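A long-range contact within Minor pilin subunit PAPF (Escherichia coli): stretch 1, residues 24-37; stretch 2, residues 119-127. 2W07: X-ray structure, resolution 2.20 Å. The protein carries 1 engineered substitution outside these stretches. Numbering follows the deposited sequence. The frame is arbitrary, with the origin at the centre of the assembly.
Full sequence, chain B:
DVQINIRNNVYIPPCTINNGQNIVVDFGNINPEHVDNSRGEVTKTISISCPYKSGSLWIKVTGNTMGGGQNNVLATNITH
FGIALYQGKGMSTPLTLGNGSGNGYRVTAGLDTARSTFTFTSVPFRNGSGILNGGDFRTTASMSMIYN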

ATOM      1  N   VAL B  24       4.688 -14.075 -12.381  1.00 46.45           N
ATOM      2  CA  VAL B  24       3.756 -14.883 -13.154  1.00 48.45           C
ATOM      3  C   VAL B  24       3.635 -16.286 -12.567  1.00 48.91           C
ATOM      4  O   VAL B  24       4.632 -16.969 -12.348  1.00 48.22           O
ATOM      5  CB  VAL B  24       4.203 -14.991 -14.627  1.00 49.54           C
ATOM      6  CG1 VAL B  24       4.325 -13.602 -15.230  1.00 50.73           C
ATOM      7  CG2 VAL B  24       5.534 -15.725 -14.726  1.00 51.55           C
ATOM      8  N   VAL B  25       2.403 -16.699 -12.293  1.00 51.09           N
ATOM      9  CA  VAL B  25       2.145 -18.027 -11.758  1.00 51.40           C
ATOM     10  C   VAL B  25       1.808 -18.909 -12.957  1.00 52.74           C
ATOM     11  O   VAL B  25       0.735 -18.775 -13.548  1.00 53.20           O
ATOM     12  CB  VAL B  25       0.949 -18.018 -10.792  1.00 51.35           C
ATOM     13  CG1 VAL B  25       0.823 -19.370 -10.112  1.00 50.31           C
ATOM     14  CG2 VAL B  25       1.112 -16.907  -9.768  1.00 49.84           C
ATOM     15  N   ASP B  26       2.729 -19.796 -13.321  1.00 53.53           N
ATOM     16  CA  ASP B  26       2.535 -20.688 -14.461  1.00 54.51           C
ATOM     17  C   ASP B  26       1.974 -22.033 -14.023  1.00 55.48           C
ATOM     18  O   ASP B  26       2.470 -22.649 -13.080  1.00 55.85           O
ATOM     19  CB  ASP B  26       3.858 -20.889 -15.199  1.00 53.52           C
ATOM     20  N   PHE B  27       0.934 -22.485 -14.713  1.00 56.70           N
ATOM     21  CA  PHE B  27       0.307 -23.759 -14.391  1.00 58.68           C
ATOM     22  C   PHE B  27       0.741 -24.833 -15.380  1.00 59.94           C
ATOM     23  O   PHE B  27       0.209 -25.941 -15.386  1.00 60.56           O
ATOM     24  CB  PHE B  27      -1.217 -23.614 -14.403  1.00 56.78           C
ATOM     25  CG  PHE B  27      -1.729 -22.578 -13.447  1.00 55.68           C
ATOM     26  CD1 PHE B  27      -1.634 -21.224 -13.753  1.00 54.77           C
ATOM     27  CD2 PHE B  27      -2.263 -22.951 -12.221  1.00 53.59           C
ATOM     28  CE1 PHE B  27      -2.060 -20.258 -12.846  1.00 54.86           C
ATOM     29  CE2 PHE B  27      -2.691 -21.992 -11.309  1.00 54.35           C
ATOM     30  CZ  PHE B  27      -2.589 -20.643 -11.623  1.00 53.49           C
ATOM     31  N   GLY B  28       1.716 -24.494 -16.212  1.00 62.32           N
ATOM     32  CA  GLY B  28       2.203 -25.441 -17.195  1.00 65.13           C
ATOM     33  C   GLY B  28       1.129 -25.826 -18.192  1.00 66.61           C
ATOM     34  O   GLY B  28       0.163 -25.089 -18.391  1.00 67.14           O
ATOM     35  N   ASN B  29       1.292 -26.986 -18.818  1.00 68.14           N
ATOM     36  CA  ASN B  29       0.324 -27.446 -19.798  1.00 69.61           C
ATOM     37  C   ASN B  29      -0.646 -28.429 -19.153  1.00 69.99           C
ATOM     38  O   ASN B  29      -0.332 -29.609 -18.976  1.00 70.18           O
ATOM     39  CB  ASN B  29       1.039 -28.109 -20.978  1.00 70.59           C
ATOM     40  CG  ASN B  29       0.257 -27.986 -22.272  1.00 71.96           C
ATOM     41  OD1 ASN B  29      -0.887 -28.433 -22.367  1.00 72.20           O
ATOM     42  ND2 ASN B  29       0.871 -27.370 -23.279  1.00 73.20           N
ATOM     43  N   ILE B  30      -1.826 -27.929 -18.800  1.00 69.57           N
ATOM     44  CA  ILE B  30      -2.848 -28.751 -18.168  1.00 69.18           C
ATOM     45  C   ILE B  30      -4.194 -28.542 -18.846  1.00 69.28           C
ATOM     46  O   ILE B  30      -4.477 -27.461 -19.357  1.00 69.03           O
ATOM     47  CB  ILE B  30      -2.996 -28.404 -16.674  1.00 68.60           C
ATOM     48  CG1 ILE B  30      -3.526 -26.974 -16.525  1.00 68.27           C
ATOM     49  CG2 ILE B  30      -1.650 -28.557 -15.970  1.00 67.34           C
ATOM     50  CD1 ILE B  30      -3.853 -26.584 -15.103  1.00 68.77           C
ATOM     51  N   ASN B  31      -5.019 -29.584 -18.853  1.00 70.09           N
ATOM     52  CA  ASN B  31      -6.341 -29.498 -19.459  1.00 71.04           C
ATOM     53  C   ASN B  31      -7.273 -28.858 -18.441  1.00 71.23           C
ATOM     54  O   ASN B  31      -7.366 -29.322 -17.306  1.00 71.70           O
ATOM     55  CB  ASN B  31      -6.861 -30.893 -19.820  1.00 71.31           C
ATOM     56  CG  ASN B  31      -8.141 -30.843 -20.639  1.00 72.21           C
ATOM     57  OD1 ASN B  31      -9.106 -30.175 -20.267  1.00 72.02           O
ATOM     58  ND2 ASN B  31      -8.154 -31.560 -21.759  1.00 72.65           N
ATOM     59  N   PRO B  32      -7.970 -27.777 -18.830  1.00 71.33           N
ATOM     60  CA  PRO B  32      -8.897 -27.083 -17.931  1.00 71.23           C
ATOM     61  C   PRO B  32      -9.911 -28.004 -17.241  1.00 71.87           C
ATOM     62  O   PRO B  32     -10.757 -27.542 -16.474  1.00 71.75           O
ATOM     63  CB  PRO B  32      -9.558 -26.061 -18.851  1.00 71.12           C
ATOM     64  CG  PRO B  32      -8.438 -25.705 -19.782  1.00 70.73           C
ATOM     65  CD  PRO B  32      -7.860 -27.064 -20.117  1.00 71.20           C
ATOM     66  N   GLU B  33      -9.824 -29.303 -17.522  1.00 72.59           N
ATOM     67  CA  GLU B  33     -10.709 -30.296 -16.914  1.00 72.78           C
ATOM     68  C   GLU B  33     -10.017 -30.945 -15.717  1.00 72.04           C
ATOM     69  O   GLU B  33      -9.274 -31.916 -15.866  1.00 71.94           O
ATOM     70  CB  GLU B  33     -11.087 -31.367 -17.937  1.00 74.11           C
ATOM     71  CG  GLU B  33     -12.239 -30.971 -18.840  1.00 77.25           C
ATOM     72  CD  GLU B  33     -13.531 -30.788 -18.070  1.00 78.75           C
ATOM     73  OE1 GLU B  33     -13.610 -29.839 -17.260  1.00 79.90           O
ATOM     74  OE2 GLU B  33     -14.466 -31.596 -18.267  1.00 78.83           O
ATOM     75  N   HIS B  34     -10.278 -30.406 -14.531  1.00 71.29           N
ATOM     76  CA  HIS B  34      -9.666 -30.900 -13.302  1.00 71.16           C
ATOM     77  C   HIS B  34     -10.655 -30.992 -12.142  1.00 70.54           C
ATOM     78  O   HIS B  34     -11.836 -30.681 -12.291  1.00 69.59           O
ATOM     79  CB  HIS B  34      -8.526 -29.973 -12.916  1.00 71.94           C
ATOM     80  CG  HIS B  34      -8.914 -28.532 -12.940  1.00 73.08           C
ATOM     81  ND1 HIS B  34      -9.954 -28.034 -12.186  1.00 73.06           N
ATOM     82  CD2 HIS B  34      -8.441 -27.491 -13.663  1.00 73.05           C
ATOM     83  CE1 HIS B  34     -10.106 -26.749 -12.444  1.00 74.10           C
ATOM     84  NE2 HIS B  34      -9.200 -26.395 -13.338  1.00 74.94           N
ATOM     85  N   VAL B  35     -10.145 -31.399 -10.981  1.00 69.89           N
ATOM     86  CA  VAL B  35     -10.954 -31.570  -9.778  1.00 69.73           C
ATOM     87  C   VAL B  35     -11.136 -30.310  -8.940  1.00 69.87           C
ATOM     88  O   VAL B  35     -11.890 -30.315  -7.968  1.00 68.62           O
ATOM     89  CB  VAL B  35     -10.351 -32.661  -8.873  1.00 70.07           C
ATOM     90  CG1 VAL B  35     -10.323 -33.987  -9.610  1.00 70.84           C
ATOM     91  CG2 VAL B  35      -8.943 -32.267  -8.453  1.00 69.90           C
ATOM     92  N   ASP B  36     -10.440 -29.241  -9.319  1.00 71.29           N
ATOM     93  CA  ASP B  36     -10.502 -27.959  -8.617  1.00 72.95           C
ATOM     94  C   ASP B  36     -10.788 -28.078  -7.123  1.00 74.65           C
ATOM     95  O   ASP B  36     -11.578 -27.317  -6.567  1.00 75.55           O
ATOM     96  CB  ASP B  36     -11.544 -27.037  -9.264  1.00 71.44           C
ATOM     97  CG  ASP B  36     -12.922 -27.655  -9.317  1.00 69.61           C
ATOM     98  OD1 ASP B  36     -13.130 -28.572 -10.133  1.00 70.32           O
ATOM     99  OD2 ASP B  36     -13.800 -27.226  -8.543  1.00 67.76           O
ATOM    100  N   ASN B  37     -10.135 -29.039  -6.480  1.00 76.10           N
ATOM    101  CA  ASN B  37     -10.294 -29.268  -5.050  1.00 77.52           C
ATOM    102  C   ASN B  37      -8.978 -29.850  -4.564  1.00 78.33           C
ATOM    103  O   ASN B  37      -8.822 -30.193  -3.393  1.00 79.18           O
ATOM    104  CB  ASN B  37     -11.437 -30.247  -4.794  1.00 78.24           C
TER
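Stretch 2, residues 119-127: TFTSVPFRN

The most unusual feature of this contact is the setting of the Arg126 guanidinium, which lies between two carboxylates and yet directs its N-H groups at neither. Glu33 OE1 stands over one face of the group, 3.0 Å from Arg126 NE, and Asp36 OD1 lies over the opposite face, 4.2 Å from Arg126 NE. The first pair is a salt bridge by charge alone, because the oxygen is well out of the guanidinium plane; the second is longer than a salt bridge. NE and NH2 turn instead to a backbone carbonyl: Arg126 NE to His34 O is 2.7 Å and Arg126 NH2 to His34 O is 2.9 Å, but N-H...O angles of 123° and 119° make both hydrogen bonds weak. The side chain reaches this site with chi1 p and chi2 and chi3 both t, an extended arm whose CD passes 3.4 Å from Pro32 O.

Stretch 2 is extended, in strand from Thr119, where the stretch opens with the strand already under way, through Arg126, with phi between -54° and -148° and psi between 121° and 146°. Stretch 1 is a strand only over Val24 to Asp26 and continues as loop. The two stretches run in the same general sense, since the nearest CA pairs advance together: Val25 with Ser122 at 7.8 Å between CA atoms, then Asp36 with Phe125 at 4.4 Å. Eleven residue steps in stretch 1 accompany three in stretch 2, and Val25 CA to Asp36 CA is only 16.4 Å, so stretch 1 does not run straight between them. No backbone-to-backbone hydrogen bond joins the stretches; both that cross run from the Arg126 side chain to His34 O. Side chains thus carry much of the contact, whose buried area sums to 622 Å².

Around the Val25 strand and the loop that follows it, the packing is mainly apolar. Val25 CG2 meets Phe120 CZ at 3.9 Å, and Val25 CG1 lies 4.3 Å from Ser122 CB. Phe27, with chi1 m, brings CZ to 3.9 Å from Ser122 CB and CE2 to 4.1 Å from Pro124 CD. Ile30 CD1 reaches Pro124 CG at a looser 4.5 Å.

Pro124 also receives the His34 ring. Pro124 CG is 3.9 Å from the centroid of the His34 ring and 24° off the normal, a CH-pi contact over one face, while His34 NE2 to Pro124 CB is a tight 2.9 Å. A weak hydrogen bond from Asp36 N to His34 ND1, 3.1 Å, links the ring to its own loop. Asp36, at a positive phi of 30°, closes against the strand backbone: its CA lies 3.2 Å from Pro124 O with an angle of 128° at the hydrogen, a CA-H...O contact. Beyond it, Asp36 OD2 approaches Phe125 CD1 to 3.0 Å.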

ATOM      1  N   THR B 119       3.770 -15.398   0.553  1.00 46.56           N
ATOM      2  CA  THR B 119       3.487 -16.628  -0.168  1.00 46.84           C
ATOM      3  C   THR B 119       1.987 -16.777  -0.382  1.00 45.43           C
ATOM      4  O   THR B 119       1.199 -16.543   0.532  1.00 45.90           O
ATOM      5  CB  THR B 119       3.999 -17.857   0.629  1.00 46.86           C
ATOM      6  OG1 THR B 119       5.421 -17.779   0.769  1.00 48.99           O
ATOM      7  CG2 THR B 119       3.631 -19.151  -0.081  1.00 47.40           C
ATOM      8  N   PHE B 120       1.594 -17.147  -1.594  1.00 44.34           N
ATOM      9  CA  PHE B 120       0.184 -17.357  -1.893  1.00 42.70           C
ATOM     10  C   PHE B 120       0.042 -18.541  -2.829  1.00 42.22           C
ATOM     11  O   PHE B 120       0.904 -18.789  -3.673  1.00 42.28           O
ATOM     12  CB  PHE B 120      -0.453 -16.095  -2.497  1.00 41.56           C
ATOM     13  CG  PHE B 120       0.050 -15.737  -3.867  1.00 39.18           C
ATOM     14  CD1 PHE B 120      -0.725 -15.997  -4.994  1.00 38.18           C
ATOM     15  CD2 PHE B 120       1.280 -15.105  -4.031  1.00 38.54           C
ATOM     16  CE1 PHE B 120      -0.286 -15.630  -6.268  1.00 36.02           C
ATOM     17  CE2 PHE B 120       1.731 -14.734  -5.298  1.00 36.71           C
ATOM     18  CZ  PHE B 120       0.944 -14.996  -6.420  1.00 37.22           C
ATOM     19  N   THR B 121      -1.040 -19.288  -2.655  1.00 41.79           N
ATOM     20  CA  THR B 121      -1.289 -20.458  -3.475  1.00 41.46           C
ATOM     21  C   THR B 121      -2.466 -20.258  -4.424  1.00 40.65           C
ATOM     22  O   THR B 121      -3.528 -19.768  -4.030  1.00 37.74           O
ATOM     23  CB  THR B 121      -1.544 -21.685  -2.592  1.00 42.29           C
ATOM     24  OG1 THR B 121      -0.352 -21.983  -1.858  1.00 43.83           O
ATOM     25  CG2 THR B 121      -1.929 -22.887  -3.438  1.00 42.26           C
ATOM     26  N   SER B 122      -2.255 -20.638  -5.679  1.00 40.06           N
ATOM     27  CA  SER B 122      -3.278 -20.516  -6.703  1.00 42.08           C
ATOM     28  C   SER B 122      -3.618 -21.902  -7.225  1.00 43.17           C
ATOM     29  O   SER B 122      -2.729 -22.695  -7.532  1.00 43.65           O
ATOM     30  CB  SER B 122      -2.770 -19.642  -7.854  1.00 43.17           C
ATOM     31  OG  SER B 122      -2.352 -18.369  -7.385  1.00 43.02           O
ATOM     32  N   VAL B 123      -4.907 -22.195  -7.321  1.00 43.35           N
ATOM     33  CA  VAL B 123      -5.345 -23.493  -7.809  1.00 43.31           C
ATOM     34  C   VAL B 123      -6.542 -23.359  -8.749  1.00 42.18           C
ATOM     35  O   VAL B 123      -7.524 -22.687  -8.430  1.00 41.02           O
ATOM     36  CB  VAL B 123      -5.704 -24.432  -6.629  1.00 44.29           C
ATOM     37  CG1 VAL B 123      -6.612 -23.716  -5.657  1.00 44.83           C
ATOM     38  CG2 VAL B 123      -6.366 -25.703  -7.151  1.00 44.62           C
ATOM     39  N   PRO B 124      -6.467 -23.998  -9.929  1.00 40.92           N
ATOM     40  CA  PRO B 124      -7.550 -23.944 -10.912  1.00 40.54           C
ATOM     41  C   PRO B 124      -8.888 -24.368 -10.318  1.00 39.28           C
ATOM     42  O   PRO B 124      -8.946 -25.227  -9.439  1.00 38.03           O
ATOM     43  CB  PRO B 124      -7.052 -24.865 -12.028  1.00 40.92           C
ATOM     44  CG  PRO B 124      -6.137 -25.810 -11.319  1.00 43.33           C
ATOM     45  CD  PRO B 124      -5.392 -24.892 -10.390  1.00 42.22           C
ATOM     46  N   PHE B 125      -9.959 -23.748 -10.803  1.00 39.21           N
ATOM     47  CA  PHE B 125     -11.297 -24.022 -10.303  1.00 40.65           C
ATOM     48  C   PHE B 125     -12.382 -23.868 -11.373  1.00 41.71           C
ATOM     49  O   PHE B 125     -12.508 -22.812 -11.991  1.00 40.37           O
ATOM     50  CB  PHE B 125     -11.596 -23.073  -9.141  1.00 40.57           C
ATOM     51  CG  PHE B 125     -12.986 -23.201  -8.585  1.00 43.05           C
ATOM     52  CD1 PHE B 125     -13.347 -24.304  -7.822  1.00 43.72           C
ATOM     53  CD2 PHE B 125     -13.936 -22.216  -8.824  1.00 44.12           C
ATOM     54  CE1 PHE B 125     -14.635 -24.425  -7.304  1.00 44.39           C
ATOM     55  CE2 PHE B 125     -15.227 -22.324  -8.311  1.00 43.66           C
ATOM     56  CZ  PHE B 125     -15.576 -23.431  -7.551  1.00 45.24           C
ATOM     57  N   ARG B 126     -13.161 -24.921 -11.600  1.00 41.09           N
ATOM     58  CA  ARG B 126     -14.244 -24.824 -12.570  1.00 42.41           C
ATOM     59  C   ARG B 126     -15.566 -24.974 -11.836  1.00 39.63           C
ATOM     60  O   ARG B 126     -15.813 -25.974 -11.167  1.00 40.23           O
ATOM     61  CB  ARG B 126     -14.088 -25.852 -13.703  1.00 43.79           C
ATOM     62  CG  ARG B 126     -13.858 -27.287 -13.304  1.00 49.85           C
ATOM     63  CD  ARG B 126     -13.496 -28.104 -14.550  1.00 52.26           C
ATOM     64  NE  ARG B 126     -13.286 -29.519 -14.252  1.00 54.29           N
ATOM     65  CZ  ARG B 126     -14.248 -30.436 -14.235  1.00 54.42           C
ATOM     66  NH1 ARG B 126     -15.501 -30.095 -14.508  1.00 54.14           N
ATOM     67  NH2 ARG B 126     -13.958 -31.694 -13.930  1.00 54.54           N
ATOM     68  N   ASN B 127     -16.398 -23.943 -11.951  1.00 39.08           N
ATOM     69  CA  ASN B 127     -17.687 -23.888 -11.275  1.00 39.05           C
ATOM     70  C   ASN B 127     -18.836 -24.450 -12.093  1.00 40.27           C
ATOM     71  O   ASN B 127     -19.999 -24.145 -11.825  1.00 40.73           O
ATOM     72  CB  ASN B 127     -18.003 -22.443 -10.911  1.00 37.80           C
ATOM     73  CG  ASN B 127     -18.241 -21.582 -12.137  1.00 39.06           C
ATOM     74  OD1 ASN B 127     -17.865 -21.959 -13.250  1.00 39.37           O
ATOM     75  ND2 ASN B 127     -18.859 -20.421 -11.944  1.00 35.24           N
TER